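Local coordinates for amorpha-4,11-diene synthase (PDB 4GAX), which probably cyclises farnesyl diphosphate to a sesquiterpene, nominally amorpha-4,11-diene, and is here a form described as an alpha-bisabolol synthase mutant, at residues G131-C136 / E510-K515; T425-M430 / R519-A524; L449-I454 / K505-E510; R457-L462 / F531-Y536. One frame throughout, in Å; residues are numbered along the deposited sequence.

Contact 1: G131-C136 / E510-K515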
# COMPACT_ATOMS: atom_id res chain seq x y z
N GLY A 131 6.00 13.90 4.96
CA GLY A 131 5.41 14.04 6.27
C GLY A 131 5.36 15.48 6.77
O GLY A 131 4.94 15.72 7.90
N TYR A 132 5.82 16.44 5.96
CA TYR A 132 5.77 17.84 6.39
C TYR A 132 4.42 18.44 6.02
O TYR A 132 4.10 18.56 4.83
CB TYR A 132 6.87 18.68 5.74
CG TYR A 132 8.28 18.23 6.04
CD1 TYR A 132 9.13 17.79 5.03
CD2 TYR A 132 8.77 18.27 7.35
CE1 TYR A 132 10.43 17.37 5.31
CE2 TYR A 132 10.07 17.85 7.63
CZ TYR A 132 10.89 17.40 6.62
OH TYR A 132 12.18 17.00 6.90
N PHE A 133 3.63 18.83 7.02
CA PHE A 133 2.28 19.34 6.81
C PHE A 133 2.33 20.80 6.33
O PHE A 133 1.82 21.72 6.99
CB PHE A 133 1.46 19.21 8.10
CG PHE A 133 -0.04 19.21 7.90
CD1 PHE A 133 -0.88 18.70 8.89
CD2 PHE A 133 -0.62 19.72 6.74
CE1 PHE A 133 -2.26 18.71 8.74
CE2 PHE A 133 -2.00 19.73 6.58
CZ PHE A 133 -2.82 19.23 7.58
N VAL A 134 2.97 20.99 5.19
CA VAL A 134 3.03 22.27 4.50
C VAL A 134 1.62 22.73 4.15
O VAL A 134 0.75 21.91 3.89
CB VAL A 134 3.87 22.05 3.23
CG1 VAL A 134 3.27 22.75 2.03
CG2 VAL A 134 5.34 22.43 3.49
N THR A 135 1.36 24.04 4.15
CA THR A 135 -0.01 24.51 3.90
C THR A 135 -0.31 24.79 2.41
O THR A 135 0.57 24.75 1.56
CB THR A 135 -0.31 25.76 4.72
OG1 THR A 135 -1.72 25.86 4.96
CG2 THR A 135 0.14 26.95 3.96
N CYS A 136 -1.57 25.09 2.11
CA CYS A 136 -1.97 25.41 0.74
C CYS A 136 -1.68 26.83 0.28
O CYS A 136 -1.96 27.16 -0.88
CB CYS A 136 -3.47 25.16 0.57
SG CYS A 136 -3.83 23.44 0.41
N GLU A 510 -4.48 12.18 8.85
CA GLU A 510 -3.86 11.37 9.90
C GLU A 510 -2.40 11.07 9.55
O GLU A 510 -1.54 11.03 10.42
CB GLU A 510 -4.65 10.07 10.13
CG GLU A 510 -6.09 10.29 10.57
CD GLU A 510 -6.20 11.09 11.86
OE1 GLU A 510 -5.38 10.87 12.80
OE2 GLU A 510 -7.10 11.95 11.93
N TYR A 511 -2.12 10.85 8.27
CA TYR A 511 -0.75 10.58 7.84
C TYR A 511 0.18 11.76 8.12
O TYR A 511 1.33 11.57 8.52
CB TYR A 511 -0.74 10.26 6.34
CG TYR A 511 0.62 10.10 5.72
CD1 TYR A 511 1.32 8.89 5.81
CD2 TYR A 511 1.20 11.14 5.00
CE1 TYR A 511 2.59 8.74 5.20
CE2 TYR A 511 2.46 11.00 4.41
CZ TYR A 511 3.15 9.81 4.51
OH TYR A 511 4.38 9.68 3.88
N LEU A 512 -0.33 12.97 7.91
CA LEU A 512 0.48 14.18 8.07
C LEU A 512 0.64 14.57 9.52
O LEU A 512 1.55 15.32 9.89
CB LEU A 512 -0.15 15.34 7.29
CG LEU A 512 -0.14 15.12 5.76
CD1 LEU A 512 -1.11 16.07 5.07
CD2 LEU A 512 1.26 15.31 5.20
N ILE A 513 -0.26 14.05 10.36
CA ILE A 513 -0.32 14.43 11.77
C ILE A 513 0.31 13.37 12.69
O ILE A 513 0.58 13.62 13.86
CB ILE A 513 -1.81 14.67 12.14
CG1 ILE A 513 -1.99 16.04 12.75
CG2 ILE A 513 -2.41 13.53 12.97
CD1 ILE A 513 -1.68 17.11 11.78
N THR A 514 0.55 12.18 12.16
CA THR A 514 1.06 11.11 13.01
C THR A 514 2.60 11.07 13.08
O THR A 514 3.26 10.79 12.07
CB THR A 514 0.50 9.74 12.58
OG1 THR A 514 -0.93 9.82 12.53
CG2 THR A 514 0.89 8.67 13.61
N LYS A 515 3.14 11.34 14.26
CA LYS A 515 4.59 11.42 14.46
C LYS A 515 5.15 10.40 15.45
O LYS A 515 6.36 10.26 15.58
CB LYS A 515 4.99 12.83 14.95
CG LYS A 515 4.47 13.98 14.12
CD LYS A 515 4.98 13.89 12.68
CE LYS A 515 4.28 14.96 11.84
NZ LYS A 515 4.63 14.83 10.40
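Two helix ends meet here: the Schellman turn that closes helix 120-129 of the N-terminal terpene synthase domain lies against the C-terminal end of helix 489-513. Phe133 and Leu512 meet in the apolar part of the contact. CB of Leu512 sits over one face of the Phe133 ring, 4.1 Å from the centroid and offset toward the rim, a CH-pi contact in which the two side chains cross at about a right angle. Ile513 runs alongside Phe133 and brings its CD1 to the ring edge, in the plane and 3.4 Å from Phe133 CD1. The ring gets there because CG is anti to the backbone N (chi1 -159°) and because Phe133 is the centre of an inverse gamma turn, with Val134 N bonded to Tyr132 O at 2.7 Å. An alanine in place of Phe133 would remove the ring and would probably loosen the fit of this loop over Leu512 and Ile513. Next to this apolar patch, Lys515 folds back, bent at chi2, so that NZ donates to Leu512 O at 3.2 Å and lies 2.7 Å from Gly131 O. Gly131 has a phi of 100°, at which a side chain would collide with the preceding carbonyl oxygen. Further out, Tyr511 OH is hydrogen-bonded to Lys129 O at the end of helix 120-129, while Val171 touches both Phe133 and Leu512. The helix end itself is held by Thr514, whose OG1 donates to Glu510 O at 2.5 Å from above the carbonyl plane, 32° out of it.

Contact 2: T425-M430 / R519-A524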
# COMPACT_ATOMS: atom_id res chain seq x y z
N THR A 425 1.91 -6.69 12.35
CA THR A 425 2.74 -7.73 11.72
C THR A 425 3.93 -7.05 11.05
O THR A 425 5.05 -7.59 11.03
CB THR A 425 1.97 -8.55 10.67
OG1 THR A 425 0.90 -9.27 11.31
CG2 THR A 425 2.90 -9.56 9.99
N CYS A 426 3.70 -5.85 10.52
CA CYS A 426 4.82 -5.04 10.00
C CYS A 426 5.77 -4.63 11.12
O CYS A 426 6.99 -4.55 10.91
CB CYS A 426 4.32 -3.78 9.28
SG CYS A 426 3.61 -4.15 7.65
N TYR A 427 5.22 -4.33 12.30
CA TYR A 427 6.07 -4.01 13.45
C TYR A 427 7.04 -5.16 13.71
O TYR A 427 8.25 -4.95 13.90
CB TYR A 427 5.23 -3.78 14.71
CG TYR A 427 4.52 -2.45 14.82
CD1 TYR A 427 4.09 -2.00 16.06
CD2 TYR A 427 4.23 -1.67 13.70
CE1 TYR A 427 3.42 -0.80 16.20
CE2 TYR A 427 3.56 -0.45 13.83
CZ TYR A 427 3.16 -0.03 15.09
OH TYR A 427 2.49 1.17 15.25
N LEU A 428 6.51 -6.38 13.75
CA LEU A 428 7.33 -7.54 14.07
C LEU A 428 8.41 -7.76 13.02
O LEU A 428 9.53 -8.14 13.34
CB LEU A 428 6.47 -8.81 14.20
CG LEU A 428 5.48 -8.81 15.36
CD1 LEU A 428 4.86 -10.21 15.52
CD2 LEU A 428 6.18 -8.38 16.64
N GLY A 429 8.05 -7.53 11.75
CA GLY A 429 8.98 -7.72 10.65
C GLY A 429 10.03 -6.62 10.62
O GLY A 429 11.12 -6.82 10.09
N MET A 430 9.70 -5.46 11.19
CA MET A 430 10.63 -4.33 11.29
C MET A 430 11.05 -4.05 12.73
O MET A 430 11.02 -2.90 13.18
CB MET A 430 10.00 -3.08 10.69
CG MET A 430 9.88 -3.13 9.20
SD MET A 430 9.24 -1.58 8.48
CE MET A 430 7.73 -2.26 7.81
N ARG A 519 8.81 6.75 10.93
CA ARG A 519 8.39 6.97 9.54
C ARG A 519 8.32 5.75 8.63
O ARG A 519 7.37 5.64 7.83
CB ARG A 519 9.21 8.07 8.86
CG ARG A 519 8.35 9.25 8.51
CD ARG A 519 9.06 10.30 7.68
NE ARG A 519 9.08 9.96 6.27
CZ ARG A 519 8.00 9.92 5.49
NH1 ARG A 519 6.79 10.17 5.97
NH2 ARG A 519 8.14 9.62 4.21
N PRO A 520 9.31 4.85 8.70
CA PRO A 520 9.24 3.73 7.75
C PRO A 520 8.05 2.83 8.01
O PRO A 520 7.58 2.16 7.08
CB PRO A 520 10.56 2.97 7.98
CG PRO A 520 11.49 4.00 8.57
CD PRO A 520 10.60 4.87 9.43
N LEU A 521 7.55 2.83 9.25
CA LEU A 521 6.35 2.05 9.57
C LEU A 521 5.09 2.80 9.13
O LEU A 521 4.09 2.18 8.72
CB LEU A 521 6.29 1.77 11.08
CG LEU A 521 7.27 0.71 11.58
CD1 LEU A 521 7.25 0.68 13.10
CD2 LEU A 521 6.90 -0.66 11.01
N LEU A 522 5.15 4.13 9.20
CA LEU A 522 4.01 4.94 8.77
C LEU A 522 3.86 4.77 7.27
O LEU A 522 2.72 4.65 6.76
CB LEU A 522 4.23 6.41 9.14
CG LEU A 522 3.11 7.36 8.69
CD1 LEU A 522 1.79 6.91 9.30
CD2 LEU A 522 3.42 8.80 9.08
N VAL A 523 4.99 4.74 6.56
CA VAL A 523 5.01 4.56 5.11
C VAL A 523 4.39 3.20 4.79
O VAL A 523 3.60 3.09 3.85
CB VAL A 523 6.45 4.68 4.53
CG1 VAL A 523 6.53 4.16 3.08
CG2 VAL A 523 6.94 6.14 4.62
N ALA A 524 4.74 2.18 5.58
CA ALA A 524 4.17 0.85 5.39
C ALA A 524 2.66 0.89 5.56
O ALA A 524 1.93 0.29 4.78
CB ALA A 524 4.77 -0.15 6.40
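This is a buried helix-to-helix contact of apolar side chains in the all-helical terpene synthase fold, between the C-terminal end of helix 419-429, in the metal binding domain, and the first turns of helix 519-535. The short segments run closer to antiparallel than to parallel, at 139°, and their axes approach to 10.5 Å. No hydrogen bond joins them. Leu521 carries the contact, its side chain directed across with CG anti to the carbonyl carbon. CD1 lies against the ring of Tyr427, 3.9 Å from CD2 of the tyrosine, the two side chains crossing at about a right angle. Leu521 CD2 touches the same ring and also meets Met430 tip to tip, 3.6 Å from SD. Met430 is the first residue past the helix; its chain runs extended through chi2 (-176°) and then bends at chi3 (-116°), which places CE 3.7 Å from Leu521 CD2 and also 3.9 Å from Ala524 CB. The end of Met430 thus spans Leu521 and Ala524, about one turn apart, with sulfur and methyl both in use. Cys426 adds a looser touch, SG to Ala524 CB at 4.3 Å. The hydroxyl of Tyr427 has its partner outside the pair, in Ala438 O, and its ring meets Phe439 edge-to-face, so that helix 436-443 covers this flank. Thr425 and Cys426 lean on helix 299-322, and Val434, in the loop before helix 436-443, packs on both Tyr427 and Leu521.

Contact 3: L449-I454 / K505-E510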
# COMPACT_ATOMS: atom_id res chain seq x y z
N LEU A 449 -6.09 3.91 11.72
CA LEU A 449 -6.42 2.50 11.55
C LEU A 449 -7.93 2.31 11.45
O LEU A 449 -8.41 1.45 10.71
CB LEU A 449 -5.84 1.65 12.68
CG LEU A 449 -4.30 1.65 12.74
CD1 LEU A 449 -3.78 0.73 13.86
CD2 LEU A 449 -3.71 1.26 11.40
N ARG A 450 -8.69 3.11 12.20
CA ARG A 450 -10.14 3.10 12.10
C ARG A 450 -10.58 3.47 10.69
O ARG A 450 -11.50 2.86 10.13
CB ARG A 450 -10.77 4.09 13.08
CG ARG A 450 -12.29 3.95 13.21
CD ARG A 450 -12.91 5.18 13.85
NE ARG A 450 -12.06 5.72 14.92
CZ ARG A 450 -11.84 7.01 15.13
NH1 ARG A 450 -12.40 7.92 14.34
NH2 ARG A 450 -11.06 7.40 16.13
N TYR A 451 -9.93 4.49 10.13
CA TYR A 451 -10.26 4.96 8.79
C TYR A 451 -9.94 3.88 7.74
O TYR A 451 -10.74 3.63 6.84
CB TYR A 451 -9.51 6.26 8.47
CG TYR A 451 -10.07 7.50 9.15
CD1 TYR A 451 -11.44 7.67 9.33
CD2 TYR A 451 -9.23 8.50 9.63
CE1 TYR A 451 -11.96 8.81 9.95
CE2 TYR A 451 -9.73 9.64 10.26
CZ TYR A 451 -11.08 9.79 10.41
OH TYR A 451 -11.57 10.92 11.03
N LYS A 452 -8.75 3.29 7.85
CA LYS A 452 -8.36 2.18 6.98
C LYS A 452 -9.43 1.08 7.01
O LYS A 452 -9.89 0.62 5.96
CB LYS A 452 -7.02 1.61 7.44
CG LYS A 452 -6.51 0.44 6.60
CD LYS A 452 -5.17 -0.07 7.14
CE LYS A 452 -4.62 -1.24 6.31
NZ LYS A 452 -5.62 -2.33 6.12
N GLY A 453 -9.83 0.68 8.22
CA GLY A 453 -10.85 -0.34 8.38
C GLY A 453 -12.18 0.02 7.73
O GLY A 453 -12.80 -0.82 7.05
N ILE A 454 -12.63 1.25 7.92
CA ILE A 454 -13.90 1.70 7.35
C ILE A 454 -13.81 1.79 5.82
O ILE A 454 -14.72 1.34 5.11
CB ILE A 454 -14.31 3.08 7.89
CG1 ILE A 454 -14.58 3.02 9.40
CG2 ILE A 454 -15.57 3.57 7.18
CD1 ILE A 454 -14.96 4.37 9.99
N LYS A 505 -9.25 11.62 2.16
CA LYS A 505 -8.83 12.91 2.72
C LYS A 505 -8.60 12.81 4.23
O LYS A 505 -7.65 13.39 4.77
CB LYS A 505 -9.85 14.01 2.37
CG LYS A 505 -9.69 14.55 0.93
CD LYS A 505 -10.67 15.68 0.59
CE LYS A 505 -12.10 15.18 0.60
NZ LYS A 505 -13.04 16.29 0.22
N ASP A 506 -9.48 12.08 4.93
CA ASP A 506 -9.30 11.86 6.36
C ASP A 506 -7.98 11.15 6.63
O ASP A 506 -7.25 11.47 7.57
CB ASP A 506 -10.45 11.02 6.92
CG ASP A 506 -11.74 11.81 7.07
OD1 ASP A 506 -11.66 13.03 7.37
OD2 ASP A 506 -12.82 11.21 6.90
N ILE A 507 -7.69 10.16 5.79
CA ILE A 507 -6.45 9.39 5.94
C ILE A 507 -5.21 10.23 5.67
O ILE A 507 -4.18 10.07 6.34
CB ILE A 507 -6.49 8.14 5.05
CG1 ILE A 507 -7.48 7.14 5.65
CG2 ILE A 507 -5.11 7.50 4.94
CD1 ILE A 507 -8.06 6.18 4.64
N ASN A 508 -5.28 11.11 4.67
CA ASN A 508 -4.18 12.04 4.43
C ASN A 508 -3.88 12.87 5.66
O ASN A 508 -2.71 13.06 6.02
CB ASN A 508 -4.46 12.97 3.24
CG ASN A 508 -4.31 12.27 1.90
OD1 ASN A 508 -3.70 11.19 1.81
ND2 ASN A 508 -4.86 12.89 0.85
N ARG A 509 -4.92 13.38 6.30
CA ARG A 509 -4.72 14.21 7.50
C ARG A 509 -4.02 13.41 8.60
O ARG A 509 -3.05 13.88 9.20
CB ARG A 509 -6.05 14.77 8.00
CG ARG A 509 -5.96 15.69 9.25
CD ARG A 509 -7.34 15.81 9.91
NE ARG A 509 -7.91 14.48 10.11
CZ ARG A 509 -9.14 14.10 9.77
NH1 ARG A 509 -9.99 14.97 9.23
NH2 ARG A 509 -9.53 12.85 9.99
N GLU A 510 -4.48 12.18 8.85
CA GLU A 510 -3.86 11.37 9.90
C GLU A 510 -2.40 11.07 9.55
O GLU A 510 -1.54 11.03 10.42
CB GLU A 510 -4.65 10.07 10.13
CG GLU A 510 -6.09 10.29 10.57
CD GLU A 510 -6.20 11.09 11.86
OE1 GLU A 510 -5.38 10.87 12.80
OE2 GLU A 510 -7.10 11.95 11.93
O HOH W 1 -9.97 11.78 13.23
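Helices 447-461 and 489-513 run nearly antiparallel here, at 156°, with the short axes 9.6 Å apart and the CA atoms of Tyr451 and Ile507 the nearest across the pair. Tyr451 is the knob, fitting into a hole formed by Asp506, Ile507, Arg509 and Glu510. Its ring receives Asp506 CB almost over the centre of one face, 3.7 Å from the centroid and 13° off the normal, a CH-pi contact with the carboxylate turned nearly parallel to the ring. Glu510 CG comes to the edge of the ring, in its plane and 3.7 Å from Tyr451 CE2. At the root of the side chain, Tyr451 CB meets Ile507 CG1 at 3.6 Å. This knob-into-hole packing belongs to the helical bundle of the class I terpene synthase fold, and a salt-bridge network rims it. Arg509 grips Glu510 OE2 side-on with NE and NH2, NH2 on the anti lone pair, while Asp506 OD1 takes weak bonds from NH1 and NH2. Arg509 NH2 lies 3.0 Å from Tyr451 OH. A water hydrogen-bonded to Tyr451 OH at 2.9 Å donates to Glu510 OE2, bridging phenol and carboxylate. Ile507 also leans on Ile526 and Val529 of helix 519-535.

Contact 4: R457-L462 / F531-Y536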
# COMPACT_ATOMS: atom_id res chain seq x y z
N ARG A 457 -13.98 -1.57 4.20
CA ARG A 457 -15.34 -2.07 4.16
C ARG A 457 -16.12 -1.38 3.05
O ARG A 457 -16.87 -2.03 2.32
CB ARG A 457 -16.03 -1.86 5.52
CG ARG A 457 -17.28 -2.69 5.74
CD ARG A 457 -17.94 -2.35 7.08
NE ARG A 457 -18.00 -0.91 7.30
CZ ARG A 457 -18.85 -0.09 6.68
NH1 ARG A 457 -19.71 -0.56 5.79
NH2 ARG A 457 -18.82 1.21 6.95
N ARG A 458 -15.94 -0.06 2.91
CA ARG A 458 -16.65 0.69 1.87
C ARG A 458 -16.21 0.26 0.47
O ARG A 458 -17.04 0.11 -0.43
CB ARG A 458 -16.44 2.20 2.02
CG ARG A 458 -16.88 2.79 3.36
CD ARG A 458 -18.39 2.90 3.48
NE ARG A 458 -18.79 3.26 4.83
CZ ARG A 458 -20.04 3.52 5.21
NH1 ARG A 458 -21.03 3.48 4.32
NH2 ARG A 458 -20.31 3.84 6.47
N LEU A 459 -14.91 0.07 0.29
CA LEU A 459 -14.39 -0.29 -1.04
C LEU A 459 -14.87 -1.69 -1.43
O LEU A 459 -15.18 -1.94 -2.60
CB LEU A 459 -12.86 -0.21 -1.07
CG LEU A 459 -12.32 1.23 -1.09
CD1 LEU A 459 -10.80 1.25 -1.02
CD2 LEU A 459 -12.82 1.97 -2.33
N ASN A 460 -14.95 -2.58 -0.46
CA ASN A 460 -15.43 -3.94 -0.70
C ASN A 460 -16.94 -3.99 -0.94
O ASN A 460 -17.43 -4.85 -1.66
CB ASN A 460 -15.02 -4.87 0.44
CG ASN A 460 -15.26 -6.34 0.12
OD1 ASN A 460 -15.48 -6.71 -1.03
ND2 ASN A 460 -15.19 -7.19 1.15
N ASP A 461 -17.67 -3.05 -0.35
CA ASP A 461 -19.12 -2.96 -0.55
C ASP A 461 -19.49 -2.38 -1.91
O ASP A 461 -20.65 -2.42 -2.32
CB ASP A 461 -19.78 -2.14 0.56
CG ASP A 461 -19.82 -2.86 1.88
OD1 ASP A 461 -19.14 -3.91 2.02
OD2 ASP A 461 -20.53 -2.38 2.80
N LEU A 462 -18.50 -1.83 -2.61
CA LEU A 462 -18.71 -1.28 -3.94
C LEU A 462 -18.27 -2.24 -5.05
O LEU A 462 -18.00 -1.81 -6.18
CB LEU A 462 -18.03 0.08 -4.09
CG LEU A 462 -18.79 1.23 -3.44
CD1 LEU A 462 -17.84 2.37 -3.08
CD2 LEU A 462 -19.89 1.72 -4.37
N PHE A 531 -3.13 0.13 -1.00
CA PHE A 531 -3.34 -1.20 -1.59
C PHE A 531 -4.81 -1.61 -1.64
O PHE A 531 -5.23 -2.39 -2.53
CB PHE A 531 -2.53 -2.26 -0.84
CG PHE A 531 -2.72 -3.64 -1.39
CD1 PHE A 531 -2.18 -3.98 -2.62
CD2 PHE A 531 -3.47 -4.58 -0.70
CE1 PHE A 531 -2.36 -5.25 -3.14
CE2 PHE A 531 -3.66 -5.86 -1.22
CZ PHE A 531 -3.10 -6.19 -2.44
N LEU A 532 -5.61 -1.11 -0.71
CA LEU A 532 -7.03 -1.51 -0.66
C LEU A 532 -7.72 -1.14 -1.96
O LEU A 532 -8.65 -1.82 -2.39
CB LEU A 532 -7.76 -0.84 0.51
CG LEU A 532 -7.28 -1.09 1.95
CD1 LEU A 532 -7.88 -0.06 2.92
CD2 LEU A 532 -7.61 -2.50 2.39
N ASP A 533 -7.24 -0.07 -2.59
CA ASP A 533 -7.81 0.36 -3.87
C ASP A 533 -7.55 -0.67 -4.96
O ASP A 533 -8.35 -0.81 -5.88
CB ASP A 533 -7.24 1.73 -4.27
CG ASP A 533 -8.22 2.54 -5.12
OD1 ASP A 533 -9.44 2.50 -4.85
OD2 ASP A 533 -7.76 3.21 -6.07
N VAL A 534 -6.43 -1.38 -4.85
CA VAL A 534 -6.09 -2.46 -5.78
C VAL A 534 -6.81 -3.74 -5.39
O VAL A 534 -7.35 -4.47 -6.23
CB VAL A 534 -4.56 -2.73 -5.77
CG1 VAL A 534 -4.25 -4.06 -6.46
CG2 VAL A 534 -3.82 -1.57 -6.44
N LEU A 535 -6.82 -4.02 -4.10
CA LEU A 535 -7.51 -5.19 -3.58
C LEU A 535 -8.97 -5.20 -4.03
O LEU A 535 -9.48 -6.21 -4.53
CB LEU A 535 -7.46 -5.19 -2.05
CG LEU A 535 -7.22 -6.51 -1.32
CD1 LEU A 535 -7.94 -6.53 0.03
CD2 LEU A 535 -7.61 -7.70 -2.18
N TYR A 536 -9.65 -4.06 -3.89
CA TYR A 536 -11.07 -4.01 -4.17
C TYR A 536 -11.41 -3.23 -5.45
O TYR A 536 -12.42 -2.53 -5.50
CB TYR A 536 -11.82 -3.42 -2.97
CG TYR A 536 -11.64 -4.23 -1.71
CD1 TYR A 536 -11.00 -3.69 -0.60
CD2 TYR A 536 -12.09 -5.55 -1.62
CE1 TYR A 536 -10.82 -4.43 0.56
CE2 TYR A 536 -11.91 -6.29 -0.47
CZ TYR A 536 -11.28 -5.73 0.62
OH TYR A 536 -11.09 -6.46 1.77
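The C-terminal ends of two bundle helices, 447-461 and 519-535, come together in this contact, with Asn460 and Tyr536 the closest pair of backbones. Tyr536, the first residue after its helix to leave helical angles, turns its ring onto the other segment with CG anti to the carbonyl carbon (chi1 -60°). Asn460 CB lies over one face of the ring, toward the rim, 3.7 Å from the centroid and 18° off the normal, as a CH-pi contact. The Asn460 side chain leaves the helix with CG anti to the backbone N; its amide plane is tilted only 17° from the ring, and Asn460 CG comes within 3.4 Å of Tyr536 CE2. Leu535 CB, from the residue just before the tyrosine, lies over the rim of the opposite face. Both helices belong to the alpha-helical bundle of the terpene synthase fold, and segment 457-462 lies in its metal binding domain. Leu459 fills in beside the ring, its CB 3.9 Å from Tyr536 CB and its carbonyl O 3.7 Å from the same CB. From there its CD1 reaches across to Leu532 CB at 4.0 Å, the two leucines crossing at about a right angle. An alanine in place of Tyr536 would strip the ring from between Asn460 and Leu535 and would probably weaken the hold between the two helix ends. Leu459 also rests on Val500 and Trp504 of helix 489-513, while Arg457, on another side of its helix, forms a salt bridge through NE to Asp410 OD2.

Three helices, 447-461, 489-513 and 519-535, tie the four contacts into one network. Contact 1 joins the N-terminal domain to the end of helix 489-513, whose preceding turns make contact 3; the two share Glu510, centres about 13 Å apart. Contacts 3 and 4 both use helix 447-461, have centres about 14 Å apart and touch where Lys452 O meets Leu532 CD1 at 3.7 Å. Helix 519-535 serves contact 2 at its start and contact 4 at its end, centres about 22 Å apart. First segments follow the chain in the order 1, 2, 3, 4, second segments 3, 1, 2, 4. Tyr511 OH and Arg519 NH1, probably hydrogen-bonded, link contact 1 to contact 2 at the start of helix 519-535.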